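Local coordinates for cell division control protein 53 (PDB 3O2P) that serves as the cullin scaffold of SCF E3 ubiquitin ligases, which mark target proteins for proteasomal degradation, this piece being its C-terminal neddylation domain, at residues Ala26-Ile31 / Gly73-Gly78. Residues are numbered along the deposited sequence; the frame is centred on the assembly and turned at random.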
# COMPACT_ATOMS: atom_id res chain seq x y z
N ALA B 26 12.35 -13.00 -17.98
CA ALA B 26 13.71 -12.77 -18.48
C ALA B 26 13.69 -11.79 -19.65
O ALA B 26 14.57 -10.94 -19.78
CB ALA B 26 14.35 -14.06 -18.90
N CYS B 27 12.68 -11.91 -20.51
CA CYS B 27 12.54 -10.97 -21.61
C CYS B 27 12.44 -9.53 -21.07
O CYS B 27 13.14 -8.64 -21.52
CB CYS B 27 11.31 -11.31 -22.45
SG CYS B 27 11.11 -10.29 -23.91
N ILE B 28 11.58 -9.32 -20.08
CA ILE B 28 11.36 -7.99 -19.54
C ILE B 28 12.64 -7.42 -18.91
O ILE B 28 12.96 -6.25 -19.11
CB ILE B 28 10.20 -8.00 -18.52
CG1 ILE B 28 8.86 -8.19 -19.23
CG2 ILE B 28 10.16 -6.72 -17.71
CD1 ILE B 28 7.72 -8.45 -18.30
N VAL B 29 13.35 -8.25 -18.15
CA VAL B 29 14.60 -7.82 -17.51
C VAL B 29 15.65 -7.41 -18.54
O VAL B 29 16.38 -6.43 -18.35
CB VAL B 29 15.18 -8.93 -16.62
CG1 VAL B 29 16.54 -8.50 -16.09
CG2 VAL B 29 14.24 -9.23 -15.47
N ARG B 30 15.72 -8.16 -19.64
CA ARG B 30 16.59 -7.86 -20.77
C ARG B 30 16.28 -6.47 -21.33
O ARG B 30 17.17 -5.62 -21.45
CB ARG B 30 16.38 -8.91 -21.86
CG ARG B 30 17.64 -9.34 -22.61
CD ARG B 30 17.32 -10.45 -23.62
NE ARG B 30 16.77 -11.64 -22.97
CZ ARG B 30 15.68 -12.29 -23.38
NH1 ARG B 30 15.01 -11.87 -24.45
NH2 ARG B 30 15.26 -13.36 -22.72
N ILE B 31 15.02 -6.22 -21.66
CA ILE B 31 14.62 -4.92 -22.18
C ILE B 31 14.97 -3.79 -21.21
O ILE B 31 15.63 -2.81 -21.57
CB ILE B 31 13.11 -4.90 -22.48
CG1 ILE B 31 12.78 -5.87 -23.62
CG2 ILE B 31 12.64 -3.49 -22.79
CD1 ILE B 31 11.29 -6.21 -23.75
N GLY B 73 11.91 -7.03 -6.76
CA GLY B 73 12.81 -5.90 -6.65
C GLY B 73 13.62 -5.63 -7.89
O GLY B 73 14.67 -5.00 -7.81
N TYR B 74 13.14 -6.10 -9.04
CA TYR B 74 13.79 -5.79 -10.32
C TYR B 74 13.29 -4.48 -10.93
O TYR B 74 14.02 -3.83 -11.67
CB TYR B 74 13.56 -6.90 -11.34
CG TYR B 74 14.49 -8.07 -11.21
CD1 TYR B 74 15.72 -8.08 -11.87
CD2 TYR B 74 14.14 -9.16 -10.42
CE1 TYR B 74 16.57 -9.16 -11.74
CE2 TYR B 74 14.98 -10.23 -10.30
CZ TYR B 74 16.19 -10.23 -10.95
OH TYR B 74 17.03 -11.31 -10.82
N LEU B 75 12.04 -4.13 -10.65
CA LEU B 75 11.45 -2.94 -11.25
C LEU B 75 10.80 -2.04 -10.22
O LEU B 75 10.22 -2.52 -9.25
CB LEU B 75 10.37 -3.31 -12.27
CG LEU B 75 10.61 -4.19 -13.48
CD1 LEU B 75 9.26 -4.44 -14.16
CD2 LEU B 75 11.59 -3.53 -14.44
N GLN B 76 10.86 -0.74 -10.46
CA GLN B 76 10.16 0.22 -9.63
C GLN B 76 9.19 0.98 -10.52
O GLN B 76 9.58 1.48 -11.58
CB GLN B 76 11.17 1.20 -9.02
CG GLN B 76 10.65 1.97 -7.83
CD GLN B 76 11.53 3.18 -7.48
OE1 GLN B 76 12.64 3.34 -8.01
NE2 GLN B 76 11.03 4.04 -6.60
N ARG B 77 7.92 1.04 -10.12
CA ARG B 77 6.94 1.83 -10.84
C ARG B 77 7.31 3.29 -10.68
O ARG B 77 7.68 3.72 -9.59
CB ARG B 77 5.54 1.61 -10.26
CG ARG B 77 4.42 2.32 -11.01
CD ARG B 77 3.05 2.07 -10.35
NE ARG B 77 2.75 0.65 -10.24
CZ ARG B 77 2.12 -0.06 -11.17
NH1 ARG B 77 1.73 0.52 -12.31
NH2 ARG B 77 1.89 -1.36 -10.98
N GLY B 78 7.21 4.06 -11.76
CA GLY B 78 7.49 5.48 -11.71
C GLY B 78 6.43 6.27 -10.95
O GLY B 78 5.33 5.77 -10.70
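Both methyls of Val-29 lie by the CD1 corner of the Tyr-74 ring, approaching at a slant: CG2 of Val-29 is 4.1 Å from CD1 of Tyr-74, and CG1 of Val-29 is only slightly farther from that atom, at 4.3 Å. The valine torsion sets up this double approach, with CG1 opposite the backbone N (chi1 174°) and CG2 opposite the carbonyl carbon. A short, beta-branched residue suits this place because it presents two methyls close to its backbone, a compact apolar surface for the ring. Tyr-74 offers a broad apolar surface while its OH lies at the far end of the ring, and both residues also rest on Tyr-86 of strand 83-86.

Beside this pair, deeper in the domain, Ile-28 and Leu-75 each leave the backbone toward the other segment. The short branch of the isoleucine, CG2, meets one terminal methyl of the leucine, CD1, at 4.3 Å. Both side chains are buried, and branched aliphatic chains fit a site with several neighbours: Ile-28 also packs against Ala-65, Ile-66 and Leu-69 of helix 59-71 and Cys-47 of helix 40-51. Gly-73 brings the chain round to this point. Its positive phi (88°) ends helix 59-71 in a Schellman motif, where a CB would press against the preceding carbonyl O; glycine has none. The strand starts just beyond.

Helix 8-35 is thus joined to strand 75-77 at the edge of the small antiparallel sheet, within the winged-helix fold of the cullin neddylation domain. Lys-33, probably the NEDD8 attachment site, lies farther along the same helix. Across the contact the chemistry is wholly apolar, with neither polar pairing nor charge to fix a direction, so the fit depends on side-chain shape and on the exclusion of water from the more deeply placed isoleucine and leucine.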